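Local atomic coordinates of hypothetical protein PH1313 (Pyrococcus horikoshii, PDB entry 1VBK), a protein that is of unknown function but is probably an RNA- and ATP-binding THUMP-domain protein related to the thiamine-biosynthesis and tRNA-modifying enzyme ThiI. Residues S191-A194 with I195-M199; K249-D253 with F254-G258; S270-S273 with E274-E277. One frame throughout, in Å; residues are numbered along the deposited sequence.

Contact 1. Residues S191-A194 with I195-M199; sequences SALA and IFLMM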
loop_
_atom_site.group_PDB
_atom_site.type_symbol
_atom_site.label_atom_id
_atom_site.label_comp_id
_atom_site.label_asym_id
_atom_site.label_seq_id
_atom_site.Cartn_x
_atom_site.Cartn_y
_atom_site.Cartn_z
ATOM N N SER A 191 12.872 -13.559 -13.711
ATOM C CA SER A 191 12.261 -12.485 -12.937
ATOM C C SER A 191 11.060 -11.928 -13.703
ATOM O O SER A 191 10.106 -11.429 -13.103
ATOM C CB SER A 191 13.286 -11.375 -12.642
ATOM O OG SER A 191 13.914 -10.904 -13.820
ATOM N N ALA A 192 11.101 -12.032 -15.029
ATOM C CA ALA A 192 10.001 -11.549 -15.861
ATOM C C ALA A 192 8.788 -12.443 -15.654
ATOM O O ALA A 192 7.657 -11.957 -15.582
ATOM C CB ALA A 192 10.408 -11.543 -17.330
ATOM N N LEU A 193 9.033 -13.750 -15.553
ATOM C CA LEU A 193 7.973 -14.731 -15.335
ATOM C C LEU A 193 7.401 -14.548 -13.934
ATOM O O LEU A 193 6.201 -14.719 -13.711
ATOM C CB LEU A 193 8.520 -16.155 -15.486
ATOM C CG LEU A 193 7.528 -17.292 -15.220
ATOM C CD1 LEU A 193 6.336 -17.185 -16.169
ATOM C CD2 LEU A 193 8.229 -18.628 -15.396
ATOM N N ALA A 194 8.272 -14.196 -12.993
ATOM C CA ALA A 194 7.857 -13.964 -11.615
ATOM C C ALA A 194 6.861 -12.804 -11.602
ATOM O O ALA A 194 5.834 -12.860 -10.930
ATOM C CB ALA A 194 9.073 -13.622 -10.758
ATOM N N ILE A 195 7.177 -11.753 -12.351
ATOM C CA ILE A 195 6.308 -10.583 -12.437
ATOM C C ILE A 195 4.988 -10.942 -13.105
ATOM O O ILE A 195 3.922 -10.529 -12.657
ATOM C CB ILE A 195 6.999 -9.447 -13.216
ATOM C CG1 ILE A 195 8.164 -8.906 -12.378
ATOM C CG2 ILE A 195 5.993 -8.343 -13.549
ATOM C CD1 ILE A 195 9.024 -7.876 -13.074
ATOM N N PHE A 196 5.063 -11.727 -14.174
ATOM C CA PHE A 196 3.862 -12.146 -14.884
ATOM C C PHE A 196 2.918 -12.887 -13.933
ATOM O O PHE A 196 1.718 -12.617 -13.904
ATOM C CB PHE A 196 4.249 -13.038 -16.077
ATOM C CG PHE A 196 3.073 -13.574 -16.851
ATOM C CD1 PHE A 196 2.361 -14.678 -16.389
ATOM C CD2 PHE A 196 2.671 -12.967 -18.036
ATOM C CE1 PHE A 196 1.263 -15.170 -17.097
ATOM C CE2 PHE A 196 1.573 -13.450 -18.754
ATOM C CZ PHE A 196 0.868 -14.557 -18.281
ATOM N N LEU A 197 3.468 -13.807 -13.146
ATOM C CA LEU A 197 2.668 -14.586 -12.205
ATOM C C LEU A 197 1.982 -13.727 -11.141
ATOM O O LEU A 197 0.858 -14.017 -10.732
ATOM C CB LEU A 197 3.540 -15.646 -11.529
ATOM C CG LEU A 197 4.098 -16.733 -12.458
ATOM C CD1 LEU A 197 5.136 -17.567 -11.720
ATOM C CD2 LEU A 197 2.960 -17.606 -12.962
ATOM N N MET A 198 2.651 -12.669 -10.697
ATOM C CA MET A 198 2.070 -11.792 -9.683
ATOM C C MET A 198 0.993 -10.876 -10.267
ATOM O O MET A 198 -0.002 -10.581 -9.603
ATOM C CB MET A 198 3.166 -10.966 -9.011
ATOM C CG MET A 198 4.138 -11.793 -8.185
ATOM S SD MET A 198 3.300 -12.748 -6.906
ATOM C CE MET A 198 2.830 -11.447 -5.766
ATOM N N MET A 199 1.184 -10.421 -11.501
ATOM C CA MET A 199 0.172 -9.581 -12.127
ATOM C C MET A 199 -1.109 -10.414 -12.262
ATOM O O MET A 199 -2.219 -9.916 -12.053
ATOM C CB MET A 199 0.634 -9.103 -13.505
ATOM C CG MET A 199 1.736 -8.057 -13.453
ATOM S SD MET A 199 2.069 -7.315 -15.065
ATOM C CE MET A 199 3.260 -8.467 -15.705
#
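Of the Phe196 side chain, only CB comes close to the preceding turn, 3.5 Å from Leu193 O, while the flat ring is carried off the helix. CG stands anti to the backbone N (chi1 178°), and this sends the ring out to Tyr230, Trp171 and Phe69, each meeting it edge-to-face; Leu227, Val301 and Leu305 also touch the Phe196 side chain. The other flat groups are peptide planes. Ile195 N reaches Ser191 O from 32° outside the carbonyl plane, and the next three donors are tilted somewhat less. Among these, Leu197 N to Leu193 O is short and fairly straight, at 2.9 Å and 162°, whereas Met198 N to Ala194 O stretches to 3.2 Å.

All of this lies on helix 189-200, the crossover of the beta-alpha-beta unit that joins parallel strands 181-185 and 204-210. In ThiI-like nucleotide-binding domains the turn leading into this first helix commonly forms the phosphate-binding loop. Here Ser191 OG is bonded back into that turn, to Asp188 OD1 and His187 N, and a diol probably left from crystallisation lies near Ala192.

Side chains of the second turn lean over the carbonyl oxygens of the first. Ile195 CG1, on the backbone-N side of its CB, passes 3.3 Å from Ser191 O, and Leu197 CG comes within 3.2 Å of Leu193 O. Met198 follows suit with CG 3.4 Å from Ala194 O; its chain is bent at chi2 and chi3, and the side chain touches Pro289. The apolar side-chain touch between the turns is Leu193 CG against Leu197 CD1 at 4.2 Å, four residues apart on the flank facing Leu290; Lys302 also packs on Leu193, and Val301 on Leu197.

Contact 2. Residues K249-D253 with F254-G258; sequences KLIRD and FGVKG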
loop_
_atom_site.group_PDB
_atom_site.type_symbol
_atom_site.label_atom_id
_atom_site.label_comp_id
_atom_site.label_asym_id
_atom_site.label_seq_id
_atom_site.Cartn_x
_atom_site.Cartn_y
_atom_site.Cartn_z
ATOM N N LYS A 249 13.188 4.950 -2.311
ATOM C CA LYS A 249 12.429 6.165 -2.590
ATOM C C LYS A 249 11.171 5.827 -3.386
ATOM O O LYS A 249 10.099 6.364 -3.118
ATOM C CB LYS A 249 13.281 7.166 -3.379
ATOM C CG LYS A 249 12.557 8.463 -3.726
ATOM C CD LYS A 249 13.492 9.443 -4.432
ATOM C CE LYS A 249 12.754 10.691 -4.897
ATOM N NZ LYS A 249 12.098 11.402 -3.766
ATOM N N LEU A 250 11.311 4.932 -4.361
ATOM C CA LEU A 250 10.193 4.512 -5.203
ATOM C C LEU A 250 9.127 3.825 -4.350
ATOM O O LEU A 250 7.926 4.078 -4.496
ATOM C CB LEU A 250 10.692 3.544 -6.278
ATOM C CG LEU A 250 9.803 3.241 -7.488
ATOM C CD1 LEU A 250 9.642 4.503 -8.345
ATOM C CD2 LEU A 250 10.440 2.130 -8.310
ATOM N N ILE A 251 9.572 2.939 -3.467
ATOM C CA ILE A 251 8.653 2.231 -2.592
ATOM C C ILE A 251 7.854 3.225 -1.750
ATOM O O ILE A 251 6.628 3.118 -1.645
ATOM C CB ILE A 251 9.418 1.261 -1.671
ATOM C CG1 ILE A 251 9.982 0.106 -2.507
ATOM C CG2 ILE A 251 8.498 0.753 -0.577
ATOM C CD1 ILE A 251 10.922 -0.824 -1.749
ATOM N N ARG A 252 8.552 4.196 -1.163
ATOM C CA ARG A 252 7.901 5.212 -0.339
ATOM C C ARG A 252 6.970 6.116 -1.153
ATOM O O ARG A 252 5.793 6.270 -0.815
ATOM C CB ARG A 252 8.954 6.072 0.377
ATOM C CG ARG A 252 8.385 7.336 1.032
ATOM C CD ARG A 252 9.488 8.276 1.523
ATOM N NE ARG A 252 10.098 7.842 2.780
ATOM C CZ ARG A 252 9.521 7.955 3.977
ATOM N NH1 ARG A 252 8.311 8.493 4.092
ATOM N NH2 ARG A 252 10.156 7.529 5.061
ATOM N N ASP A 253 7.487 6.701 -2.230
ATOM C CA ASP A 253 6.684 7.602 -3.056
ATOM C C ASP A 253 5.413 7.007 -3.658
ATOM O O ASP A 253 4.384 7.680 -3.730
ATOM C CB ASP A 253 7.536 8.189 -4.185
ATOM C CG ASP A 253 8.602 9.137 -3.680
ATOM O OD1 ASP A 253 8.536 9.545 -2.501
ATOM O OD2 ASP A 253 9.504 9.484 -4.470
ATOM N N PHE A 254 5.467 5.752 -4.086
ATOM C CA PHE A 254 4.300 5.131 -4.702
ATOM C C PHE A 254 3.437 4.252 -3.800
ATOM O O PHE A 254 2.459 3.665 -4.256
ATOM C CB PHE A 254 4.747 4.349 -5.939
ATOM C CG PHE A 254 5.164 5.235 -7.079
ATOM C CD1 PHE A 254 4.221 5.716 -7.981
ATOM C CD2 PHE A 254 6.488 5.641 -7.213
ATOM C CE1 PHE A 254 4.589 6.593 -9.003
ATOM C CE2 PHE A 254 6.867 6.517 -8.228
ATOM C CZ PHE A 254 5.917 6.994 -9.124
ATOM N N GLY A 255 3.791 4.165 -2.524
ATOM C CA GLY A 255 3.010 3.354 -1.604
ATOM C C GLY A 255 3.019 1.874 -1.942
ATOM O O GLY A 255 1.999 1.198 -1.836
ATOM N N VAL A 256 4.179 1.374 -2.350
ATOM C CA VAL A 256 4.368 -0.032 -2.706
ATOM C C VAL A 256 4.229 -0.902 -1.454
ATOM O O VAL A 256 4.802 -0.590 -0.411
ATOM C CB VAL A 256 5.775 -0.229 -3.329
ATOM C CG1 VAL A 256 6.088 -1.700 -3.492
ATOM C CG2 VAL A 256 5.841 0.491 -4.677
ATOM N N LYS A 257 3.481 -1.997 -1.566
ATOM C CA LYS A 257 3.252 -2.896 -0.436
ATOM C C LYS A 257 4.106 -4.160 -0.469
ATOM O O LYS A 257 4.099 -4.945 0.481
ATOM C CB LYS A 257 1.773 -3.296 -0.384
ATOM C CG LYS A 257 1.324 -4.109 -1.591
ATOM C CD LYS A 257 -0.170 -4.402 -1.571
ATOM C CE LYS A 257 -0.543 -5.365 -0.459
ATOM N NZ LYS A 257 -2.001 -5.656 -0.487
ATOM N N GLY A 258 4.838 -4.360 -1.556
ATOM C CA GLY A 258 5.661 -5.549 -1.657
ATOM C C GLY A 258 6.691 -5.492 -2.766
ATOM O O GLY A 258 6.633 -4.634 -3.644
HETATM O O HOH W 1 5.253 1.588 1.076
#
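A Schellman motif ends helix 244-254 here, just before the chain runs into strand 258-260 of the parallel sheet. Its evidence is a pair of backbone bonds around Gly255, whose phi is 64°. Val256 N reaches back over the turn to Ile251 O at 3.1 Å, lying in the carbonyl plane on a lone pair, and within that loop Gly255 N makes a weak bond to Arg252 O at 3.4 Å. A further helical bond, Phe254 N to Leu250 O at 3.0 Å, precedes them. Water 1 donates to Val256 O at 2.7 Å, and weakly to Ile251 O, so it bridges the helix end and the loop that leaves it.

The Phe254 ring is placed by CG standing beside the backbone N (chi1 -71°). Leu250 O then lies in the ring plane at its edge, 3.4 Å from CD2, while Leu250 CD1 comes at the ring obliquely, 3.4 Å from CE2. Beyond the turn, Val256 points back at the helix and crosses Ile251 at about a right angle, CB to Ile251 CG2 at 4.0 Å; both side chains also lie on Ile183. One helical turn apart, Lys249 NZ and Asp253 OD2 form a loose salt bridge of 3.3 Å.

The helix end also meets the dimer partner: Asp253 O accepts a hydrogen bond from Arg181 of the second subunit, whereas Phe254 O is bonded by Arg181 of its own chain. The 6-to-1 and 5-to-2 bonds, a glycine with positive phi and an apolar pair spanning the turn, Ile251 with Val256, are the features typical of a Schellman C-cap.

Contact 3. Residues S270-S273 with E274-E277; sequences SEVS and EITE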
loop_
_atom_site.group_PDB
_atom_site.type_symbol
_atom_site.label_atom_id
_atom_site.label_comp_id
_atom_site.label_asym_id
_atom_site.label_seq_id
_atom_site.Cartn_x
_atom_site.Cartn_y
_atom_site.Cartn_z
ATOM N N SER A 270 21.545 -23.431 2.176
ATOM C CA SER A 270 20.723 -24.004 3.240
ATOM C C SER A 270 20.204 -22.957 4.225
ATOM O O SER A 270 19.169 -23.152 4.861
ATOM C CB SER A 270 21.505 -25.092 3.991
ATOM O OG SER A 270 22.677 -24.574 4.596
ATOM N N GLU A 271 20.915 -21.841 4.347
ATOM C CA GLU A 271 20.492 -20.786 5.263
ATOM C C GLU A 271 19.606 -19.735 4.602
ATOM O O GLU A 271 19.129 -18.816 5.269
ATOM C CB GLU A 271 21.713 -20.151 5.931
ATOM C CG GLU A 271 22.304 -21.021 7.023
ATOM C CD GLU A 271 21.328 -21.235 8.162
ATOM O OE1 GLU A 271 21.086 -20.271 8.919
ATOM O OE2 GLU A 271 20.792 -22.360 8.294
ATOM N N VAL A 272 19.371 -19.892 3.303
ATOM C CA VAL A 272 18.564 -18.948 2.532
ATOM C C VAL A 272 18.918 -17.525 2.954
ATOM O O VAL A 272 18.050 -16.694 3.209
ATOM C CB VAL A 272 17.034 -19.180 2.670
ATOM C CG1 VAL A 272 16.674 -20.545 2.115
ATOM C CG2 VAL A 272 16.596 -19.068 4.118
ATOM N N SER A 273 20.219 -17.263 3.018
ATOM C CA SER A 273 20.729 -15.961 3.413
ATOM C C SER A 273 20.135 -14.843 2.559
ATOM O O SER A 273 19.847 -13.759 3.062
ATOM C CB SER A 273 22.254 -15.949 3.306
ATOM O OG SER A 273 22.661 -16.290 1.995
ATOM N N GLU A 274 19.946 -15.102 1.270
ATOM C CA GLU A 274 19.379 -14.077 0.408
ATOM C C GLU A 274 17.969 -13.723 0.868
ATOM O O GLU A 274 17.552 -12.573 0.764
ATOM C CB GLU A 274 19.369 -14.534 -1.055
ATOM C CG GLU A 274 18.611 -13.588 -1.978
ATOM C CD GLU A 274 19.111 -13.627 -3.408
ATOM O OE1 GLU A 274 19.623 -14.683 -3.835
ATOM O OE2 GLU A 274 18.979 -12.600 -4.110
ATOM N N ILE A 275 17.240 -14.706 1.388
ATOM C CA ILE A 275 15.886 -14.460 1.870
ATOM C C ILE A 275 15.908 -13.641 3.164
ATOM O O ILE A 275 15.138 -12.691 3.321
ATOM C CB ILE A 275 15.124 -15.793 2.107
ATOM C CG1 ILE A 275 14.831 -16.464 0.762
ATOM C CG2 ILE A 275 13.823 -15.533 2.857
ATOM C CD1 ILE A 275 14.198 -17.835 0.882
ATOM N N THR A 276 16.792 -14.008 4.088
ATOM C CA THR A 276 16.904 -13.290 5.354
ATOM C C THR A 276 17.467 -11.886 5.117
ATOM O O THR A 276 17.053 -10.920 5.762
ATOM C CB THR A 276 17.809 -14.056 6.338
ATOM O OG1 THR A 276 19.074 -14.324 5.719
ATOM C CG2 THR A 276 17.157 -15.382 6.727
ATOM N N GLU A 277 18.411 -11.780 4.187
ATOM C CA GLU A 277 19.011 -10.494 3.841
ATOM C C GLU A 277 17.937 -9.609 3.204
ATOM O O GLU A 277 17.825 -8.425 3.528
ATOM C CB GLU A 277 20.179 -10.704 2.871
ATOM C CG GLU A 277 21.477 -11.135 3.548
ATOM C CD GLU A 277 22.455 -11.790 2.589
ATOM O OE1 GLU A 277 22.425 -11.461 1.385
ATOM O OE2 GLU A 277 23.266 -12.629 3.042
HETATM O O HOH W 2 20.097 -16.627 6.876
HETATM O O HOH W 3 23.094 -13.951 0.035
#
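Glu277 folds back along Ser273, one helical turn earlier, at the start of helix 273-281. Its CB lies 3.1 Å from Ser273 O; CG, set beside the backbone N (chi1 -80°), keeps equally close to that oxygen, and the extended chain brings CD to 3.3 Å from it. At the tip the carboxylate divides: OE2 approaches Ser273 CB at 3.5 Å, while OE1 accepts from water 3 at 2.9 Å. The same water is bonded to Ser273 OG, which has a second partner in Asn269 of the loop before the helix.

Ser273 O is gripped twice. Glu277 N comes in nearly head-on, close to the line of the C=O bond, at 2.7 Å. Thr276 OG1 donates to it from the flank at 2.8 Å, the C=O...O angle being only 106°. This OG1 sits between its own backbone N and carbonyl carbon (chi1 54°), a position that turns it back onto the oxygen; water 2 donates both to it and to Glu271 O.

Val272 is the N-cap residue, and its carbonyl accepts from Thr276 N at 3.1 Å, within the carbonyl plane, and more weakly from Ile275 N. Its side chain packs obliquely on Ile275, whose CD1 touches Val272 CB at 3.6 Å; the Ile275 side chain also packs on Leu268 and Tyr288. Cut back to an alanine here, Ile275 would probably lose its closest apolar touch on Val272 and open a gap against Leu268 and Tyr288.

The N-cap valine has no polar side-chain atom; Ser273, Thr276 and Glu277 are linked instead through Ser273 O and water 3. Near the helix start, the dipole and Lys261, its salt-bridge partner, may favour the charged form of Glu274.

The three contacts sample three helices in series, all on the same side of the chain's centre and none touching another. Contacts 1 and 2 belong to the ThiI-like part of the chain and are linked through the parallel sheet: the helix of contact 1 connects strand 181-185 to strand 204-210 along the chain, and contact 2 leads into strand 258-260, next to 181-185. Their centres are 18 Å apart and their nearest atoms about 8 Å. Contact 3 opens the following helix, with its centre 21 Å from that of contact 1 and 23 Å from that of contact 2. Contact 1 is buried and beside the bound diol, contact 2 reaches the second subunit, and contact 3 lies at the surface.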